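Local atomic coordinates of domain of Unknown Function with a Cystatin-Like Fold (Nostoc punctiforme, PDB entry 2RGQ), a protein that is of unknown function but has a cystatin-like fold and a SnoaL-like domain of the NTF2 clan, in which a curved sheet wraps round helices. Residues B[33-45]-B[119-133]. Sequence-based numbering, arbitrary orientation. Where two conformers were deposited one is given.
Sequences ATFASDGALQGFW and YLILRQIEVDPSLPL
Q42 and Q124 face each other across parallel strands and join through their side-chain amides. Q124 NE2 donates to Q42 OE1 over 2.9 Å; OE1 lies near Q124's amide plane, but NE2 is tilted 33° from Q42's carbonyl plane. With CG anti to the backbone N (chi1 -174°), Q42 runs alongside Q124, and the amide planes end 22° apart. Glutamine suits this pair, because one amide supplies the N-H and the other the oxygen.

The parallel strands 39-43 and 122-127 form a ladder: R123 N bonds A40 O, Q42 N bonds R123 O, and I125 N bonds Q42 O. A40 N reaches I121 O from above its carbonyl plane, where the classic bulge of I121 and L122 opposite Q110 interrupts the long strand. Leading into the type I turn A36-G39, L120 N bonds T34 O and A36 N bonds L120 O. G39 and G43 fit where a CB would run into L120 O and W45 CH2, respectively. Where direct pairing stops, a water donates to I125 O (2.6 Å) and accepts from F44 N and V127 N.

On the face of F35 and L41, branched and aromatic groups fill the interior. L120 CD1 sits over the F35 ring, 4.0 Å from its centroid, as a CH-pi contact. L41 CD1 packs on R123 CG at 3.6 Å and touches I125 CD1; the aliphatic part of R123 thus serves as packing while its guanidinium salt-bridges D109 and E20. F44 receives V127 CG2 and L133 CD2 at its ring edge.

Helix 6-25 meets F35 and R123 through F19 and A16, and helix 51-66 meets L41 and W45 through M61, while strands 46-49 and 101-114 flank the pair within the mixed sheet.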
ATOM      1  N   ALA B  33      -9.185 -18.778  -6.923  1.00 11.35           N
ATOM      2  CA  ALA B  33      -8.101 -19.437  -6.168  1.00 11.13           C
ATOM      3  C   ALA B  33      -7.826 -18.846  -4.784  1.00 11.03           C
ATOM      4  O   ALA B  33      -7.224 -19.506  -3.908  1.00 12.19           O
ATOM      5  CB  ALA B  33      -6.840 -19.360  -6.999  1.00 13.23           C
ATOM      6  N   THR B  34      -8.158 -17.563  -4.619  1.00 11.73           N
ATOM      7  CA  THR B  34      -7.987 -16.871  -3.325  1.00 12.26           C
ATOM      8  C   THR B  34      -9.007 -17.321  -2.270  1.00 11.58           C
ATOM      9  O   THR B  34      -8.770 -17.126  -1.085  1.00 10.61           O
ATOM     10  CB  THR B  34      -8.081 -15.317  -3.464  1.00 12.16           C
ATOM     11  OG1 THR B  34      -9.435 -14.913  -3.723  1.00 10.77           O
ATOM     12  CG2 THR B  34      -7.113 -14.809  -4.545  1.00 11.78           C
ATOM     13  N   PHE B  35     -10.105 -17.942  -2.687  1.00  9.88           N
ATOM     14  CA  PHE B  35     -11.149 -18.373  -1.789  1.00  9.14           C
ATOM     15  C   PHE B  35     -11.073 -19.843  -1.444  1.00  9.36           C
ATOM     16  O   PHE B  35     -10.772 -20.690  -2.297  1.00  9.28           O
ATOM     17  CB  PHE B  35     -12.547 -18.138  -2.382  1.00  9.86           C
ATOM     18  CG  PHE B  35     -12.975 -16.710  -2.378  1.00 10.68           C
ATOM     19  CD1 PHE B  35     -13.632 -16.177  -1.283  1.00 11.72           C
ATOM     20  CD2 PHE B  35     -12.716 -15.892  -3.483  1.00 12.13           C
ATOM     21  CE1 PHE B  35     -14.013 -14.865  -1.270  1.00 11.33           C
ATOM     22  CE2 PHE B  35     -13.086 -14.553  -3.462  1.00 12.02           C
ATOM     23  CZ  PHE B  35     -13.743 -14.051  -2.352  1.00 10.49           C
ATOM     24  N   ALA B  36     -11.461 -20.168  -0.211  1.00  9.73           N
ATOM     25  CA  ALA B  36     -11.704 -21.577   0.134  1.00  8.58           C
ATOM     26  C   ALA B  36     -12.869 -22.095  -0.725  1.00 10.48           C
ATOM     27  O   ALA B  36     -13.667 -21.283  -1.263  1.00  8.98           O
ATOM     28  CB  ALA B  36     -12.044 -21.726   1.638  1.00  9.44           C
ATOM     29  N   SER B  37     -13.008 -23.428  -0.844  1.00 10.97           N
ATOM     30  CA  SER B  37     -14.110 -24.040  -1.570  1.00 11.22           C
ATOM     31  C   SER B  37     -15.427 -23.478  -1.071  1.00 11.24           C
ATOM     32  O   SER B  37     -16.280 -23.256  -1.887  1.00 11.09           O
ATOM     33  CB  SER B  37     -14.122 -25.575  -1.461  1.00 13.37           C
ATOM     34  OG  SER B  37     -14.115 -25.927  -0.093  1.00 16.77           O
ATOM     35  N   ASP B  38     -15.561 -23.203   0.233  1.00 11.54           N
ATOM     36  CA  ASP B  38     -16.801 -22.672   0.823  1.00 13.71           C
ATOM     37  C   ASP B  38     -16.650 -21.217   1.276  1.00 13.99           C
ATOM     38  O   ASP B  38     -17.398 -20.751   2.136  1.00 14.20           O
ATOM     39  CB  ASP B  38     -17.322 -23.581   1.968  1.00 15.59           C
ATOM     40  CG  ASP B  38     -16.298 -23.804   3.088  1.00 18.49           C
ATOM     41  OD1 ASP B  38     -15.100 -23.580   2.858  1.00 18.25           O
ATOM     42  OD2 ASP B  38     -16.698 -24.206   4.191  1.00 20.36           O
ATOM     43  N   GLY B  39     -15.693 -20.500   0.675  1.00 11.57           N
ATOM     44  CA  GLY B  39     -15.436 -19.117   0.991  1.00 10.77           C
ATOM     45  C   GLY B  39     -16.548 -18.212   0.514  1.00 11.88           C
ATOM     46  O   GLY B  39     -17.271 -18.580  -0.395  1.00  9.76           O
ATOM     47  N   ALA B  40     -16.635 -17.012   1.099  1.00 10.80           N
ATOM     48  CA  ALA B  40     -17.715 -16.097   0.788  1.00 11.96           C
ATOM     49  C   ALA B  40     -17.232 -14.663   0.655  1.00 10.95           C
ATOM     50  O   ALA B  40     -16.210 -14.296   1.248  1.00 12.20           O
ATOM     51  CB  ALA B  40     -18.807 -16.161   1.847  1.00 10.44           C
ATOM     52  N   LEU B  41     -17.948 -13.909  -0.177  1.00 11.00           N
ATOM     53  CA  LEU B  41     -17.756 -12.452  -0.378  1.00 11.08           C
ATOM     54  C   LEU B  41     -19.080 -11.776  -0.077  1.00 11.11           C
ATOM     55  O   LEU B  41     -20.117 -12.130  -0.704  1.00 11.57           O
ATOM     56  CB  LEU B  41     -17.367 -12.117  -1.810  1.00 10.73           C
ATOM     57  CG  LEU B  41     -17.192 -10.611  -2.145  1.00 10.98           C
ATOM     58  CD1 LEU B  41     -16.195  -9.912  -1.260  1.00 11.74           C
ATOM     59  CD2 LEU B  41     -16.803 -10.407  -3.618  1.00 13.39           C
ATOM     60  N   GLN B  42     -19.057 -10.814   0.862  1.00 11.19           N
ATOM     61  CA  GLN B  42     -20.232 -10.028   1.228  1.00 11.00           C
ATOM     62  C   GLN B  42     -19.970  -8.545   1.080  1.00 10.54           C
ATOM     63  O   GLN B  42     -18.958  -8.063   1.534  1.00 11.29           O
ATOM     64  CB  GLN B  42     -20.623 -10.275   2.680  1.00 10.67           C
ATOM     65  CG  GLN B  42     -21.925  -9.617   3.112  1.00 10.83           C
ATOM     66  CD  GLN B  42     -22.361 -10.061   4.483  1.00 12.24           C
ATOM     67  OE1 GLN B  42     -21.536 -10.479   5.321  1.00 14.97           O
ATOM     68  NE2 GLN B  42     -23.672 -10.006   4.718  1.00 14.51           N
ATOM     69  N   GLY B  43     -20.950  -7.834   0.525  1.00 11.10           N
ATOM     70  CA  GLY B  43     -20.962  -6.370   0.455  1.00 11.81           C
ATOM     71  C   GLY B  43     -22.428  -5.923   0.509  1.00 12.68           C
ATOM     72  O   GLY B  43     -23.319  -6.743   0.707  1.00 13.19           O
ATOM     73  N   PHE B  44     -22.696  -4.634   0.319  1.00 13.68           N
ATOM     74  CA  PHE B  44     -24.068  -4.126   0.345  1.00 16.57           C
ATOM     75  C   PHE B  44     -24.957  -4.841  -0.674  1.00 16.86           C
ATOM     76  O   PHE B  44     -26.143  -4.935  -0.464  1.00 18.29           O
ATOM     77  CB  PHE B  44     -24.128  -2.584   0.119  1.00 16.23           C
ATOM     78  CG  PHE B  44     -23.723  -2.144  -1.270  1.00 17.79           C
ATOM     79  CD1 PHE B  44     -24.662  -2.118  -2.316  1.00 20.19           C
ATOM     80  CD2 PHE B  44     -22.435  -1.744  -1.535  1.00 18.49           C
ATOM     81  CE1 PHE B  44     -24.285  -1.737  -3.597  1.00 21.22           C
ATOM     82  CE2 PHE B  44     -22.043  -1.354  -2.799  1.00 20.23           C
ATOM     83  CZ  PHE B  44     -22.980  -1.359  -3.846  1.00 20.96           C
ATOM     84  N   TRP B  45     -24.356  -5.267  -1.791  1.00 16.97           N
ATOM     85  CA  TRP B  45     -25.037  -5.962  -2.912  1.00 17.66           C
ATOM     86  C   TRP B  45     -25.544  -7.402  -2.614  1.00 17.63           C
ATOM     87  O   TRP B  45     -26.385  -7.941  -3.361  1.00 19.58           O
ATOM     88  CB  TRP B  45     -24.124  -5.966  -4.157  1.00 17.45           C
ATOM     89  CG  TRP B  45     -22.854  -6.658  -3.917  1.00 16.75           C
ATOM     90  CD1 TRP B  45     -22.641  -8.014  -3.888  1.00 16.81           C
ATOM     91  CD2 TRP B  45     -21.631  -6.048  -3.527  1.00 17.87           C
ATOM     92  NE1 TRP B  45     -21.354  -8.263  -3.534  1.00 17.66           N
ATOM     93  CE2 TRP B  45     -20.706  -7.080  -3.300  1.00 17.41           C
ATOM     94  CE3 TRP B  45     -21.235  -4.720  -3.317  1.00 17.28           C
ATOM     95  CZ2 TRP B  45     -19.385  -6.824  -2.919  1.00 18.10           C
ATOM     96  CZ3 TRP B  45     -19.933  -4.458  -2.950  1.00 17.46           C
ATOM     97  CH2 TRP B  45     -19.020  -5.500  -2.739  1.00 17.19           C
ATOM     98  N   TYR B 119      -6.315 -19.121   2.600  1.00  9.39           N
ATOM     99  CA  TYR B 119      -7.481 -18.822   1.791  1.00  9.73           C
ATOM    100  C   TYR B 119      -8.451 -17.881   2.469  1.00  9.92           C
ATOM    101  O   TYR B 119      -8.536 -17.846   3.695  1.00  9.44           O
ATOM    102  CB  TYR B 119      -8.302 -20.099   1.557  1.00 11.46           C
ATOM    103  CG  TYR B 119      -7.608 -21.122   0.753  1.00 10.78           C
ATOM    104  CD1 TYR B 119      -7.636 -21.080  -0.645  1.00 12.29           C
ATOM    105  CD2 TYR B 119      -6.881 -22.121   1.368  1.00 12.39           C
ATOM    106  CE1 TYR B 119      -6.968 -22.037  -1.396  1.00 13.07           C
ATOM    107  CE2 TYR B 119      -6.195 -23.081   0.627  1.00 14.54           C
ATOM    108  CZ  TYR B 119      -6.254 -23.047  -0.744  1.00 14.34           C
ATOM    109  OH  TYR B 119      -5.539 -23.996  -1.435  1.00 14.25           O
ATOM    110  N   LEU B 120      -9.165 -17.094   1.672  1.00 10.21           N
ATOM    111  CA  LEU B 120     -10.272 -16.299   2.163  1.00  9.71           C
ATOM    112  C   LEU B 120     -11.476 -17.180   2.563  1.00 12.83           C
ATOM    113  O   LEU B 120     -12.012 -17.962   1.734  1.00 13.19           O
ATOM    114  CB  LEU B 120     -10.729 -15.312   1.065  1.00 10.70           C
ATOM    115  CG  LEU B 120      -9.783 -14.160   0.700  1.00 11.62           C
ATOM    116  CD1 LEU B 120     -10.293 -13.468  -0.567  1.00 11.86           C
ATOM    117  CD2 LEU B 120      -9.666 -13.152   1.834  1.00 11.86           C
ATOM    118  N   ILE B 121     -11.904 -17.077   3.824  1.00 10.66           N
ATOM    119  CA  ILE B 121     -13.149 -17.719   4.283  1.00  9.56           C
ATOM    120  C   ILE B 121     -14.321 -16.751   4.134  1.00 11.19           C
ATOM    121  O   ILE B 121     -15.432 -17.131   3.729  1.00  9.39           O
ATOM    122  CB  ILE B 121     -13.069 -18.161   5.772  1.00 12.61           C
ATOM    123  CG1 ILE B 121     -11.937 -19.202   5.948  1.00 12.69           C
ATOM    124  CG2 ILE B 121     -14.468 -18.655   6.287  1.00 13.13           C
ATOM    125  CD1 ILE B 121     -12.096 -20.490   5.110  1.00 14.97           C
ATOM    126  N   LEU B 122     -14.099 -15.509   4.546  1.00 11.02           N
ATOM    127  CA  LEU B 122     -15.109 -14.497   4.442  1.00 11.77           C
ATOM    128  C   LEU B 122     -14.487 -13.161   4.253  1.00 10.83           C
ATOM    129  O   LEU B 122     -13.739 -12.695   5.108  1.00 11.12           O
ATOM    130  CB  LEU B 122     -15.988 -14.440   5.694  1.00 12.35           C
ATOM    131  CG  LEU B 122     -17.050 -13.337   5.734  1.00 14.42           C
ATOM    132  CD1 LEU B 122     -18.007 -13.434   4.552  1.00 12.95           C
ATOM    133  CD2 LEU B 122     -17.814 -13.458   7.011  1.00 14.65           C
ATOM    134  N   ARG B 123     -14.805 -12.526   3.136  1.00 10.40           N
ATOM    135  CA  ARG B 123     -14.389 -11.149   2.878  1.00 10.37           C
ATOM    136  C   ARG B 123     -15.639 -10.285   2.908  1.00 12.55           C
ATOM    137  O   ARG B 123     -16.592 -10.540   2.155  1.00 12.49           O
ATOM    138  CB  ARG B 123     -13.626 -11.042   1.555  1.00 11.42           C
ATOM    139  CG  ARG B 123     -13.488  -9.592   1.104  1.00 14.88           C
ATOM    140  CD  ARG B 123     -12.541  -9.416  -0.027  1.00 17.45           C
ATOM    141  NE  ARG B 123     -11.201  -9.236   0.524  1.00 18.50           N
ATOM    142  CZ  ARG B 123     -10.264  -8.456  -0.001  1.00 20.55           C
ATOM    143  NH1 ARG B 123     -10.429  -7.795  -1.134  1.00 22.71           N
ATOM    144  NH2 ARG B 123      -9.119  -8.335   0.634  1.00 22.24           N
ATOM    145  N   GLN B 124     -15.634  -9.279   3.796  1.00 13.70           N
ATOM    146  CA  GLN B 124     -16.723  -8.316   3.960  1.00 11.94           C
ATOM    147  C   GLN B 124     -16.209  -6.945   3.568  1.00 13.23           C
ATOM    148  O   GLN B 124     -15.241  -6.447   4.162  1.00 13.34           O
ATOM    149  CB  GLN B 124     -17.231  -8.293   5.396  1.00 12.88           C
ATOM    150  CG  GLN B 124     -18.030  -9.558   5.729  1.00 11.67           C
ATOM    151  CD  GLN B 124     -18.413  -9.629   7.175  1.00 13.71           C
ATOM    152  OE1 GLN B 124     -17.540  -9.606   8.018  1.00 16.70           O
ATOM    153  NE2 GLN B 124     -19.686  -9.817   7.467  1.00 12.60           N
ATOM    154  N   ILE B 125     -16.811  -6.381   2.533  1.00 12.62           N
ATOM    155  CA  ILE B 125     -16.463  -5.063   1.997  1.00 11.95           C
ATOM    156  C   ILE B 125     -17.542  -4.071   2.437  1.00 13.93           C
ATOM    157  O   ILE B 125     -18.724  -4.282   2.158  1.00 13.13           O
ATOM    158  CB  ILE B 125     -16.339  -5.104   0.455  1.00 12.40           C
ATOM    159  CG1 ILE B 125     -15.312  -6.165   0.028  1.00 13.72           C
ATOM    160  CG2 ILE B 125     -15.958  -3.712  -0.068  1.00 11.93           C
ATOM    161  CD1 ILE B 125     -15.039  -6.300  -1.418  1.00 15.73           C
ATOM    162  N   GLU B 126     -17.128  -3.006   3.127  1.00 14.65           N
ATOM    163  CA  GLU B 126     -18.015  -1.976   3.657  1.00 15.11           C
ATOM    164  C   GLU B 126     -17.702  -0.742   2.848  1.00 12.47           C
ATOM    165  O   GLU B 126     -16.757  -0.019   3.154  1.00 12.06           O
ATOM    166  CB  GLU B 126     -17.756  -1.793   5.158  1.00 18.28           C
ATOM    167  CG  GLU B 126     -18.008  -3.085   5.935  1.00 22.83           C
ATOM    168  CD  GLU B 126     -17.862  -2.954   7.457  1.00 27.31           C
ATOM    169  OE1 GLU B 126     -17.359  -1.913   7.959  1.00 31.82           O
ATOM    170  OE2 GLU B 126     -18.255  -3.923   8.167  1.00 31.22           O
ATOM    171  N   VAL B 127     -18.477  -0.557   1.776  1.00 13.24           N
ATOM    172  CA  VAL B 127     -18.260   0.519   0.823  0.50 11.95           C
ATOM    173  C   VAL B 127     -18.572   1.903   1.394  1.00 12.79           C
ATOM    174  O   VAL B 127     -19.641   2.096   2.046  1.00 13.70           O
ATOM    175  CB  VAL B 127     -19.094   0.233  -0.484  0.50 11.51           C
ATOM    176  CG1 VAL B 127     -19.101   1.433  -1.417  0.50 10.67           C
ATOM    177  CG2 VAL B 127     -18.553  -1.023  -1.193  0.50  8.29           C
ATOM    178  N   ASP B 128     -17.681   2.861   1.131  1.00 11.02           N
ATOM    179  CA  ASP B 128     -17.889   4.244   1.521  1.00 12.83           C
ATOM    180  C   ASP B 128     -19.011   4.884   0.668  1.00 13.96           C
ATOM    181  O   ASP B 128     -19.196   4.504  -0.477  1.00 12.33           O
ATOM    182  CB  ASP B 128     -16.564   5.020   1.468  1.00 13.62           C
ATOM    183  CG  ASP B 128     -15.616   4.586   2.572  1.00 15.31           C
ATOM    184  OD1 ASP B 128     -16.116   4.273   3.681  1.00 16.40           O
ATOM    185  OD2 ASP B 128     -14.375   4.603   2.359  1.00 14.18           O
ATOM    186  N   PRO B 129     -19.749   5.860   1.234  1.00 14.55           N
ATOM    187  CA  PRO B 129     -20.925   6.479   0.574  1.00 16.25           C
ATOM    188  C   PRO B 129     -20.665   7.156  -0.784  1.00 14.96           C
ATOM    189  O   PRO B 129     -21.604   7.451  -1.514  1.00 15.34           O
ATOM    190  CB  PRO B 129     -21.423   7.498   1.610  1.00 17.63           C
ATOM    191  CG  PRO B 129     -20.596   7.372   2.806  1.00 16.41           C
ATOM    192  CD  PRO B 129     -19.495   6.435   2.572  1.00 15.70           C
ATOM    193  N   SER B 130     -19.405   7.391  -1.130  1.00 12.42           N
ATOM    194  CA  SER B 130     -19.069   8.023  -2.399  1.00 13.82           C
ATOM    195  C   SER B 130     -19.408   7.223  -3.635  1.00 15.47           C
ATOM    196  O   SER B 130     -19.499   7.814  -4.696  1.00 16.90           O
ATOM    197  CB  SER B 130     -17.579   8.348  -2.457  1.00 13.80           C
ATOM    198  OG  SER B 130     -16.790   7.184  -2.378  1.00 13.58           O
ATOM    199  N   LEU B 131     -19.603   5.902  -3.504  1.00 16.44           N
ATOM    200  CA  LEU B 131     -19.795   5.029  -4.661  1.00 17.34           C
ATOM    201  C   LEU B 131     -20.993   5.464  -5.484  1.00 19.91           C
ATOM    202  O   LEU B 131     -22.091   5.517  -4.934  1.00 19.32           O
ATOM    203  CB  LEU B 131     -19.965   3.568  -4.249  1.00 16.67           C
ATOM    204  CG  LEU B 131     -19.818   2.547  -5.407  1.00 18.09           C
ATOM    205  CD1 LEU B 131     -18.342   2.348  -5.780  1.00 20.46           C
ATOM    206  CD2 LEU B 131     -20.433   1.231  -5.047  1.00 17.34           C
ATOM    207  N   PRO B 132     -20.772   5.822  -6.769  1.00 23.20           N
ATOM    208  CA  PRO B 132     -21.852   6.201  -7.668  1.00 25.58           C
ATOM    209  C   PRO B 132     -23.061   5.258  -7.624  1.00 28.67           C
ATOM    210  O   PRO B 132     -24.163   5.752  -7.571  1.00 30.00           O
ATOM    211  CB  PRO B 132     -21.189   6.146  -9.040  1.00 25.11           C
ATOM    212  CG  PRO B 132     -19.804   6.558  -8.763  1.00 24.57           C
ATOM    213  CD  PRO B 132     -19.467   5.939  -7.452  1.00 23.19           C
ATOM    214  N   LEU B 133     -22.842   3.936  -7.597  1.00 30.36           N
ATOM    215  CA  LEU B 133     -23.935   2.956  -7.516  1.00 33.98           C
ATOM    216  C   LEU B 133     -24.816   3.122  -6.245  1.00 37.15           C
ATOM    217  O   LEU B 133     -25.964   2.677  -6.229  1.00 39.01           O
ATOM    218  CB  LEU B 133     -23.385   1.522  -7.625  1.00 34.19           C
ATOM    219  CG  LEU B 133     -24.398   0.385  -7.845  1.00 35.09           C
ATOM    220  CD1 LEU B 133     -25.089   0.514  -9.225  1.00 35.16           C
ATOM    221  CD2 LEU B 133     -23.744  -0.954  -7.715  1.00 34.51           C
TER
HETATM  222  O   HOH W   1     -20.625  -2.696   1.327  1.00 14.15           O